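Local coordinates for protein amidase, hydantoinase/carbamoylase family (Burkholderia ambifaria, PDB 5TP4) that probably hydrolyses N-carbamoyl-L-amino acids, as a zinc-dependent amidase of the peptidase M20 family that binds two zinc ions per subunit, at residues R49-F54 / C179-T184; M63-D68 / L73-D78. All coordinates share one frame; numbering follows the deposited sequence. Where two conformers were deposited one is given.

Contact 1: residues R49-F54 / C179-T184; sequences RGRDLF and CGCRGT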
# COMPACT_ATOMS: atom_id res chain seq x y z
N ARG B 49 -2.15 39.75 -2.39
CA ARG B 49 -3.43 40.45 -2.53
C ARG B 49 -4.27 40.30 -1.27
O ARG B 49 -4.95 41.25 -0.87
CB ARG B 49 -4.20 39.94 -3.77
CG ARG B 49 -3.52 40.31 -5.09
CD ARG B 49 -4.11 39.62 -6.32
NE ARG B 49 -3.30 39.99 -7.48
CZ ARG B 49 -2.74 39.12 -8.30
NH1 ARG B 49 -2.95 37.81 -8.11
NH2 ARG B 49 -2.00 39.55 -9.32
N GLY B 50 -4.22 39.13 -0.63
CA GLY B 50 -4.96 38.93 0.61
C GLY B 50 -4.36 39.72 1.76
O GLY B 50 -5.09 40.34 2.55
N ARG B 51 -3.03 39.70 1.88
CA ARG B 51 -2.35 40.52 2.88
C ARG B 51 -2.72 41.99 2.71
O ARG B 51 -3.02 42.69 3.69
CB ARG B 51 -0.84 40.35 2.74
CG ARG B 51 -0.28 39.01 3.15
CD ARG B 51 1.13 38.81 2.49
NE ARG B 51 1.86 37.75 3.18
CZ ARG B 51 2.72 37.98 4.18
NH1 ARG B 51 2.97 39.23 4.58
NH2 ARG B 51 3.31 36.97 4.79
N ASP B 52 -2.68 42.47 1.46
CA ASP B 52 -2.93 43.88 1.18
C ASP B 52 -4.37 44.27 1.48
O ASP B 52 -4.61 45.37 1.99
CB ASP B 52 -2.61 44.19 -0.29
CG ASP B 52 -1.12 44.37 -0.54
OD1 ASP B 52 -0.33 44.25 0.41
OD2 ASP B 52 -0.74 44.67 -1.71
N LEU B 53 -5.33 43.42 1.11
CA LEU B 53 -6.73 43.66 1.47
C LEU B 53 -6.89 43.77 2.99
O LEU B 53 -7.49 44.73 3.48
CB LEU B 53 -7.62 42.54 0.92
CG LEU B 53 -9.11 42.70 1.23
CD1 LEU B 53 -9.59 44.04 0.66
CD2 LEU B 53 -9.92 41.52 0.61
N PHE B 54 -6.38 42.77 3.73
CA PHE B 54 -6.40 42.82 5.20
C PHE B 54 -5.75 44.09 5.73
O PHE B 54 -6.29 44.75 6.64
CB PHE B 54 -5.69 41.59 5.75
CG PHE B 54 -5.50 41.61 7.24
CD1 PHE B 54 -6.59 41.56 8.09
CD2 PHE B 54 -4.22 41.68 7.77
CE1 PHE B 54 -6.40 41.60 9.48
CE2 PHE B 54 -4.03 41.70 9.15
CZ PHE B 54 -5.12 41.66 10.00
N CYS B 179 7.06 39.74 -3.16
CA CYS B 179 5.84 40.13 -2.45
C CYS B 179 5.87 41.59 -2.02
O CYS B 179 4.81 42.20 -1.85
CB CYS B 179 5.66 39.21 -1.24
SG CYS B 179 4.50 39.72 0.11
N GLY B 180 7.06 42.17 -1.86
CA GLY B 180 7.20 43.48 -1.27
C GLY B 180 6.93 43.48 0.22
O GLY B 180 6.52 44.51 0.78
N CYS B 181 7.13 42.35 0.90
CA CYS B 181 6.77 42.32 2.31
C CYS B 181 7.92 41.84 3.18
O CYS B 181 7.71 41.24 4.23
CB CYS B 181 5.51 41.49 2.51
SG CYS B 181 5.60 39.83 1.86
N ARG B 182 9.15 42.14 2.78
CA ARG B 182 10.32 41.96 3.64
C ARG B 182 10.50 43.21 4.50
O ARG B 182 11.04 44.22 4.04
CB ARG B 182 11.58 41.73 2.81
CG ARG B 182 12.71 41.19 3.65
CD ARG B 182 14.07 41.45 3.08
NE ARG B 182 14.43 40.61 1.94
CZ ARG B 182 15.19 39.53 2.02
NH1 ARG B 182 15.63 39.10 3.20
NH2 ARG B 182 15.51 38.86 0.92
N GLY B 183 10.05 43.15 5.76
CA GLY B 183 10.25 44.27 6.66
C GLY B 183 11.70 44.32 7.11
O GLY B 183 12.48 43.40 6.89
N THR B 184 12.07 45.47 7.71
CA THR B 184 13.43 45.64 8.22
C THR B 184 13.57 45.22 9.68
O THR B 184 14.69 45.01 10.13
CB THR B 184 13.90 47.09 8.07
OG1 THR B 184 12.93 47.97 8.65
CG2 THR B 184 14.08 47.47 6.60
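The guanidinium group of Arg51 has the sulfur of Cys181 over one face, 3.8 Å above its plane and displaced toward the rim, where NH1 is the nearest atom to SG at 3.8 Å. Its N-H groups are used outside the two segments: NE forms a salt bridge with Asp47 one helical turn earlier, NH1 donates to the carbonyl O of Gly71, and NH2 to the hydroxyl of Thr135. Three separate partners therefore fix the rotation of the group, and the sulfur meets it as a van der Waals contact, no hydrogen bond joining the two segments. The Arg51 chain reaches across in extended form from CG to NE, and on the way its CD passes Cys179 SG at 4.2 Å.

Both sulfurs belong to one disulfide, Cys179 SG to Cys181 SG 2.1 Å, which spans a single residue. Cys181 turns its SG between its own backbone N and carbonyl carbon (chi1 55°), and this directs the sulfur back to Cys179. The intervening Gly180 has positive phi (72°) and is the C-prime residue of a Schellman motif, with Cys181 N hydrogen-bonded to Leu176 O and Gly180 N to Asp177 O. The arrangement is thus a Schellman-terminated helix, 172-179, whose disulfide-linked end packs on Arg51 of helix 45-60, about 8 Å (side chain to side chain) from the zinc ligand His92.

Contact 2: residues M63-D68 / L73-D78; sequences MTVSVD and LFARRD. With EDO (1,2-ethanediol), chain U.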
# COMPACT_ATOMS: atom_id res chain seq x y z
N MET B 63 -5.75 51.44 12.53
CA MET B 63 -4.55 50.72 12.96
C MET B 63 -3.34 51.12 12.12
O MET B 63 -3.47 51.60 10.99
CB MET B 63 -4.78 49.21 12.84
CG MET B 63 -6.05 48.73 13.57
SD MET B 63 -6.24 46.96 13.45
CE MET B 63 -5.37 46.43 14.93
N THR B 64 -2.15 50.89 12.67
CA THR B 64 -0.93 50.98 11.88
C THR B 64 -0.47 49.56 11.57
O THR B 64 -0.68 48.63 12.36
CB THR B 64 0.17 51.76 12.61
OG1 THR B 64 0.46 51.15 13.87
CG2 THR B 64 -0.27 53.19 12.85
N VAL B 65 0.10 49.38 10.38
CA VAL B 65 0.42 48.05 9.86
C VAL B 65 1.88 48.01 9.45
O VAL B 65 2.41 48.97 8.89
CB VAL B 65 -0.47 47.69 8.65
CG1 VAL B 65 -0.11 46.29 8.12
CG2 VAL B 65 -1.96 47.72 9.03
N SER B 66 2.55 46.89 9.75
CA SER B 66 3.95 46.70 9.40
C SER B 66 4.19 45.21 9.21
O SER B 66 3.41 44.38 9.66
CB SER B 66 4.88 47.25 10.50
OG SER B 66 4.78 46.48 11.69
N VAL B 67 5.31 44.90 8.53
CA VAL B 67 5.81 43.53 8.42
C VAL B 67 7.19 43.47 9.05
O VAL B 67 7.94 44.45 9.05
CB VAL B 67 5.88 43.01 6.96
CG1 VAL B 67 4.49 42.69 6.42
CG2 VAL B 67 6.59 44.01 6.07
N ASP B 68 7.52 42.30 9.61
CA ASP B 68 8.87 42.08 10.11
C ASP B 68 9.71 41.44 9.01
O ASP B 68 9.26 41.27 7.87
CB ASP B 68 8.86 41.26 11.40
CG ASP B 68 8.41 39.81 11.22
OD1 ASP B 68 8.36 39.29 10.07
OD2 ASP B 68 8.07 39.20 12.25
N LEU B 73 2.83 39.78 9.39
CA LEU B 73 2.04 40.99 9.14
C LEU B 73 1.32 41.38 10.43
O LEU B 73 0.48 40.62 10.92
CB LEU B 73 1.04 40.75 8.01
CG LEU B 73 0.16 41.89 7.48
CD1 LEU B 73 0.97 43.12 7.04
CD2 LEU B 73 -0.64 41.37 6.28
N PHE B 74 1.65 42.56 10.96
CA PHE B 74 1.13 43.04 12.25
C PHE B 74 0.32 44.31 12.09
O PHE B 74 0.79 45.27 11.49
CB PHE B 74 2.28 43.37 13.20
CG PHE B 74 3.02 42.16 13.65
CD1 PHE B 74 4.11 41.69 12.91
CD2 PHE B 74 2.64 41.48 14.80
CE1 PHE B 74 4.79 40.57 13.33
CE2 PHE B 74 3.34 40.35 15.23
CZ PHE B 74 4.40 39.88 14.47
N ALA B 75 -0.86 44.33 12.69
CA ALA B 75 -1.66 45.55 12.77
C ALA B 75 -1.76 45.94 14.24
O ALA B 75 -2.04 45.09 15.10
CB ALA B 75 -3.06 45.33 12.18
N ARG B 76 -1.55 47.22 14.53
CA ARG B 76 -1.41 47.70 15.90
C ARG B 76 -2.52 48.66 16.28
O ARG B 76 -2.80 49.60 15.53
CB ARG B 76 -0.06 48.39 16.07
CG ARG B 76 0.12 49.18 17.36
CD ARG B 76 0.42 48.31 18.55
NE ARG B 76 0.80 49.18 19.67
CZ ARG B 76 1.69 48.87 20.61
NH1 ARG B 76 2.29 47.68 20.59
NH2 ARG B 76 1.95 49.75 21.56
N ARG B 77 -3.13 48.44 17.44
CA ARG B 77 -4.06 49.38 18.06
C ARG B 77 -3.54 49.72 19.45
O ARG B 77 -3.64 48.89 20.36
CB ARG B 77 -5.47 48.79 18.16
CG ARG B 77 -6.53 49.75 18.68
CD ARG B 77 -7.89 49.04 18.66
NE ARG B 77 -9.04 49.95 18.71
CZ ARG B 77 -9.65 50.35 19.82
NH1 ARG B 77 -9.19 49.99 21.02
NH2 ARG B 77 -10.72 51.13 19.73
N ASP B 78 -3.01 50.92 19.62
CA ASP B 78 -2.41 51.32 20.88
C ASP B 78 -3.44 51.26 22.00
O ASP B 78 -4.64 51.47 21.78
CB ASP B 78 -1.90 52.76 20.81
CG ASP B 78 -0.64 52.92 19.98
OD1 ASP B 78 0.10 51.93 19.74
OD2 ASP B 78 -0.37 54.08 19.64
C1 EDO U . -4.27 53.62 16.97
O1 EDO U . -5.25 52.58 17.09
C2 EDO U . -3.09 53.09 16.18
O2 EDO U . -2.28 52.35 17.10
O HOH W 1 0.38 52.62 16.46
O HOH W 2 2.55 46.93 13.21
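Thr64 and Arg76 carry the least ordinary feature of this hairpin: a 1,2-ethanediol, probably from the crystallisation liquor, sits beside their backbone pair. Its O2 donates to Arg76 O and accepts from Asp78 N, while a water links O2 to Thr64 OG1. Arg76 O also accepts from Thr64 N at 3.2 Å, on a lone pair in the carbonyl plane, so two donors share this oxygen.

The strands are antiparallel (154° between their directions). Thr64-Arg76 and Ser66-Phe74 are hydrogen-bonded pairs, each with two reciprocal bonds; Phe74 N to Ser66 O, at 2.8 Å, is the straightest of the four (174° at the hydrogen). Val65-Ala75 and Val67-Leu73 are the non-hydrogen-bonded pairs.

On the face carrying these last four residues, Leu73 CD1 fits between Val65 CG1 (3.5 Å) and Val67 CG1 (3.6 Å). Val65 places CG1 opposite its backbone N (chi1 180°), which brings that branch to Leu73 and leaves CG2 beside Ala75 CB. Cys58 packs on Val65 and Ala75, joining this apolar face to helix 45-60.

Thr64, Ser66, Phe74 and Arg76 point to the other, more polar face, where the loop residues Asp68 and Asp78 bring their carboxylates to Phe74 and Arg76. Asp68 OD2 lies in the plane of the Phe74 ring, at its edge, 3.7 Å from CE1, while Asp68 OD1 accepts from the turn amides of Val70 and Asn72. A second water bridges Ser66 OG and Phe74 O; Ser66 OG is also hydrogen-bonded to Arg185. Arg76 NE meets Asp78 OD1 in the guanidinium plane at 2.8 Å, and its NH1 forms a salt bridge with Glu130. Two carboxylates around one guanidinium would probably stabilise its positive charge.

In the fold
From the N terminus, helix 45-60 supplies the first segment of contact 1 and leads directly into strand 64-67. Contact 2 then closes the short hairpin 64-67/73-77, whose second strand continues the main sheet by pairing with strand 129-133. Only after a further hundred residues does the loop behind helix 172-179 return to helix 45-60 and complete contact 1, so contact 2 is nested inside the long loop and the two do not cross. Their centres lie 11 Å apart and they touch directly: Gly183 N probably donates to Asp68 O (2.9 Å), and Arg51 CB packs on Leu73 CD2 (3.7 Å). Helix, hairpin and returning loop are thereby joined.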